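Local coordinates for Hut operon positive regulatory protein (Bacillus subtilis, PDB 4H4L) that binds regulatory sequences on the mRNA when histidine is present, suppressing transcription termination and so switching on the hut operon for histidine utilisation, at residues 85-88 with 92-95; 88-91 with 95-98. The protein carries 1 engineered substitution. All coordinates share one frame; numbering follows the deposited sequence.

Contact 1 of 2, residues 85-88 with 92-95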
loop_
_atom_site.group_PDB
_atom_site.type_symbol
_atom_site.label_atom_id
_atom_site.label_comp_id
_atom_site.label_asym_id
_atom_site.label_seq_id
_atom_site.Cartn_x
_atom_site.Cartn_y
_atom_site.Cartn_z
ATOM N N GLY A 85 11.946 2.610 -0.140
ATOM C CA GLY A 85 12.530 3.925 0.021
ATOM C C GLY A 85 12.539 4.674 -1.277
ATOM O O GLY A 85 12.147 5.831 -1.343
ATOM N N VAL A 86 13.007 4.011 -2.324
ATOM C CA VAL A 86 13.075 4.639 -3.645
ATOM C C VAL A 86 11.702 5.053 -4.184
ATOM O O VAL A 86 11.560 6.140 -4.769
ATOM C CB VAL A 86 13.773 3.727 -4.659
ATOM C CG1 VAL A 86 13.630 4.277 -6.079
ATOM C CG2 VAL A 86 15.234 3.563 -4.273
ATOM N N THR A 87 10.696 4.198 -3.989
ATOM C CA THR A 87 9.444 4.346 -4.733
ATOM C C THR A 87 8.306 5.014 -3.961
ATOM O O THR A 87 7.442 5.609 -4.578
ATOM C CB THR A 87 8.991 3.008 -5.277
ATOM O OG1 THR A 87 8.807 2.136 -4.174
ATOM C CG2 THR A 87 10.052 2.415 -6.189
ATOM N N ARG A 88 8.302 4.902 -2.630
ATOM C CA ARG A 88 7.404 5.673 -1.751
ATOM C C ARG A 88 5.880 5.445 -1.938
ATOM O O ARG A 88 5.133 6.391 -2.198
ATOM C CB ARG A 88 7.769 7.179 -1.781
ATOM C CG ARG A 88 8.981 7.468 -0.881
ATOM C CD ARG A 88 9.969 8.463 -1.463
ATOM N NE ARG A 88 10.337 8.088 -2.822
ATOM C CZ ARG A 88 9.914 8.729 -3.911
ATOM N NH1 ARG A 88 9.130 9.787 -3.765
ATOM N NH2 ARG A 88 10.267 8.312 -5.131
ATOM N N LEU A 92 6.450 1.068 -8.400
ATOM C CA LEU A 92 6.292 1.106 -9.839
ATOM C C LEU A 92 7.091 2.272 -10.367
ATOM O O LEU A 92 7.124 3.331 -9.750
ATOM C CB LEU A 92 4.833 1.355 -10.208
ATOM C CG LEU A 92 3.797 0.350 -9.714
ATOM C CD1 LEU A 92 2.462 1.051 -9.540
ATOM C CD2 LEU A 92 3.694 -0.798 -10.696
ATOM N N LEU A 93 7.717 2.066 -11.520
ATOM C CA LEU A 93 8.407 3.111 -12.228
ATOM C C LEU A 93 7.675 3.435 -13.511
ATOM O O LEU A 93 6.795 4.257 -13.504
ATOM C CB LEU A 93 9.846 2.680 -12.517
ATOM C CG LEU A 93 10.605 2.313 -11.242
ATOM C CD1 LEU A 93 11.942 1.653 -11.577
ATOM C CD2 LEU A 93 10.803 3.539 -10.358
ATOM N N GLY A 94 8.045 2.778 -14.606
ATOM C CA GLY A 94 7.477 3.013 -15.922
ATOM C C GLY A 94 5.961 2.957 -15.941
ATOM O O GLY A 94 5.320 3.787 -16.580
ATOM N N SER A 95 5.351 2.031 -15.219
ATOM C CA SER A 95 3.905 2.003 -15.259
ATOM C C SER A 95 3.285 3.186 -14.488
ATOM O O SER A 95 2.086 3.342 -14.497
ATOM C CB SER A 95 3.356 0.637 -14.811
ATOM O OG SER A 95 3.399 0.518 -13.408
#
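Thr-87 meets Leu-92 and Leu-93 without any planar group taking part; the one at hand, the guanidinium of Arg-88, instead presents an edge, in its own plane, to the carbonyls of Gly-85 and Val-86. The firm bond there is Arg-88 NH2 to Val-86 O, 2.6 Å with an N-H...O angle of 155°, the oxygen lying 5° out of the guanidinium plane. Arg-88 NE adds two weak bonds, 3.0 Å to Val-86 O and 3.2 Å to Gly-85 O, which folds the side chain back onto carbonyls in the final turn of helix 70-87, just where the chain leaves helical geometry with a positive phi. NH1 adds a salt bridge to Glu-81 of a neighbouring subunit, which helps fix the group. Across the loop no hydrogen bond forms, and Thr-87 CG2 makes the contact. A chi1 of 60° places Thr-87 OG1 for its hydrogen bond to Leu-83 O, one turn back in the helix, and leaves CG2 of Thr-87 facing the loop, a loose 4.4 Å from both Leu-93 CD2 and Leu-92 N. The helix rests on the antiparallel sheet at this end: Val-86 and Leu-93 both touch Val-100, while Leu-125 receives Val-86 and Ile-129 receives Leu-93. Leu-92 turns its CB away from 85-88, and its side chain packs on Leu-92 of two neighbouring subunits.

Contact 2 of 2, residues 88-91 with 95-98. With HIS (histidine), chain Q.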
loop_
_atom_site.group_PDB
_atom_site.type_symbol
_atom_site.label_atom_id
_atom_site.label_comp_id
_atom_site.label_asym_id
_atom_site.label_seq_id
_atom_site.Cartn_x
_atom_site.Cartn_y
_atom_site.Cartn_z
ATOM N N ARG A 88 8.302 4.902 -2.630
ATOM C CA ARG A 88 7.404 5.673 -1.751
ATOM C C ARG A 88 5.880 5.445 -1.938
ATOM O O ARG A 88 5.133 6.391 -2.198
ATOM C CB ARG A 88 7.769 7.179 -1.781
ATOM C CG ARG A 88 8.981 7.468 -0.881
ATOM C CD ARG A 88 9.969 8.463 -1.463
ATOM N NE ARG A 88 10.337 8.088 -2.822
ATOM C CZ ARG A 88 9.914 8.729 -3.911
ATOM N NH1 ARG A 88 9.130 9.787 -3.765
ATOM N NH2 ARG A 88 10.267 8.312 -5.131
ATOM N N GLY A 89 5.433 4.192 -1.806
ATOM C CA GLY A 89 4.004 3.888 -1.786
ATOM C C GLY A 89 3.528 2.962 -2.870
ATOM O O GLY A 89 2.751 2.053 -2.629
ATOM N N GLU A 90 3.969 3.204 -4.088
ATOM C CA GLU A 90 3.705 2.287 -5.178
ATOM C C GLU A 90 5.069 1.955 -5.710
ATOM O O GLU A 90 5.843 2.859 -6.050
ATOM C CB GLU A 90 2.849 2.941 -6.271
ATOM C CG GLU A 90 1.452 3.371 -5.803
ATOM C CD GLU A 90 0.520 2.221 -5.357
ATOM O OE1 GLU A 90 0.591 1.087 -5.918
ATOM O OE2 GLU A 90 -0.304 2.463 -4.429
ATOM N N MET A 91 5.356 0.662 -5.779
ATOM C CA MET A 91 6.665 0.184 -6.187
ATOM C C MET A 91 6.601 -0.047 -7.677
ATOM O O MET A 91 6.679 -1.190 -8.141
ATOM C CB MET A 91 7.038 -1.097 -5.440
ATOM C CG MET A 91 8.537 -1.322 -5.354
ATOM S SD MET A 91 8.985 -2.781 -4.368
ATOM C CE MET A 91 8.600 -2.166 -2.732
ATOM N N SER A 95 5.351 2.031 -15.219
ATOM C CA SER A 95 3.905 2.003 -15.259
ATOM C C SER A 95 3.285 3.186 -14.488
ATOM O O SER A 95 2.086 3.342 -14.497
ATOM C CB SER A 95 3.356 0.637 -14.811
ATOM O OG SER A 95 3.399 0.518 -13.408
ATOM N N LEU A 96 4.111 3.987 -13.807
ATOM C CA LEU A 96 3.690 5.290 -13.302
ATOM C C LEU A 96 4.506 6.451 -13.888
ATOM O O LEU A 96 4.586 7.516 -13.247
ATOM C CB LEU A 96 3.771 5.366 -11.783
ATOM C CG LEU A 96 2.644 4.744 -10.970
ATOM C CD1 LEU A 96 2.923 4.983 -9.499
ATOM C CD2 LEU A 96 1.291 5.301 -11.405
ATOM N N LEU A 97 5.098 6.219 -15.079
ATOM C CA LEU A 97 5.759 7.224 -15.884
ATOM C C LEU A 97 6.858 7.892 -15.087
ATOM O O LEU A 97 7.015 9.114 -15.106
ATOM C CB LEU A 97 4.769 8.271 -16.421
ATOM C CG LEU A 97 5.203 9.266 -17.526
ATOM C CD1 LEU A 97 5.425 8.619 -18.880
ATOM C CD2 LEU A 97 4.133 10.300 -17.717
ATOM N N ARG A 98 7.606 7.081 -14.361
ATOM C CA ARG A 98 8.854 7.543 -13.793
ATOM C C ARG A 98 9.927 6.495 -13.995
ATOM O O ARG A 98 9.643 5.312 -14.367
ATOM C CB ARG A 98 8.709 7.880 -12.314
ATOM C CG ARG A 98 8.395 6.694 -11.461
ATOM C CD ARG A 98 7.909 7.172 -10.131
ATOM N NE ARG A 98 7.396 6.087 -9.321
ATOM C CZ ARG A 98 7.050 6.218 -8.043
ATOM N NH1 ARG A 98 7.199 7.391 -7.432
ATOM N NH2 ARG A 98 6.573 5.178 -7.369
HETATM N N HIS Q . 7.511 10.946 -13.125
HETATM C CA HIS Q . 7.875 11.688 -11.891
HETATM C C HIS Q . 8.522 12.920 -12.335
HETATM O O HIS Q . 8.039 13.455 -13.318
HETATM C CB HIS Q . 8.841 10.893 -11.023
HETATM C CG HIS Q . 8.814 11.252 -9.541
HETATM N ND1 HIS Q . 8.628 10.318 -8.559
HETATM C CD2 HIS Q . 8.965 12.451 -8.896
HETATM C CE1 HIS Q . 8.664 10.909 -7.372
HETATM N NE2 HIS Q . 8.889 12.193 -7.578
HETATM O OXT HIS Q . 9.505 13.376 -11.742
#
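Two arginine guanidinium groups, through Arg-88 NH2 and Arg-98 NH1, stand 3.9 Å apart beside the imidazole of the bound histidine, their planes turned 53° against each other. Each addresses the ring with an edge: Arg-88 NH2 lies 3.8 Å from the ligand's CE1, a contact without a hydrogen bond, while Arg-98 NH1 donates to its ND1 over 3.4 Å, a weak but straight bond at 164°. Arg-98 puts CG between its backbone N and carbonyl carbon (chi1 65°) and then runs extended to NE, which carries the guanidinium into the loop. There Arg-98 NE bonds to Leu-92 O and Arg-98 NH2 to Thr-87 O; Glu-90 O is 2.8 Å from Arg-98 NH2, but the angle is too poor for a hydrogen bond. A leucine in place of Arg-98 would probably leave ND1 without this donor and the carbonyls of Leu-92 and Thr-87 without their shared mate. At the other end of the side chain Arg-98 CB lies against the ligand's CB, and Leu-97 O is 2.7 Å from the ligand's N. Farther off, Glu-90 CB meets Leu-96 CD1 at 3.8 Å, while the Glu-90 chain bends at chi2 and OE1 makes a weak hydrogen bond to Met-91 N of a neighbouring subunit. With Tyr-69 of that subunit also bonded to the ligand, the arrangement is that of HutP's L-histidine pocket, built at a subunit interface.

How the contacts relate
Both contacts are buried and lie at the end of helix 70-87 and in the loop leading to strand 99-109, their centres about 3 Å apart. Contact 1 lies where the helix ends above the sheet, and its thin interface, 90 Å² in all, is without a hydrogen bond across it. Contact 2, farther from the chain's centre and larger at 163 Å², is polar on its ligand side. Arg-88 and Ser-95 are common to both, but Arg-88 serves the helix end in one and lines the ligand pocket in the other. Arg-98, through its bonds to carbonyls of contact 1, probably lets the helix end and loop act as a second shell that positions it beside the histidine.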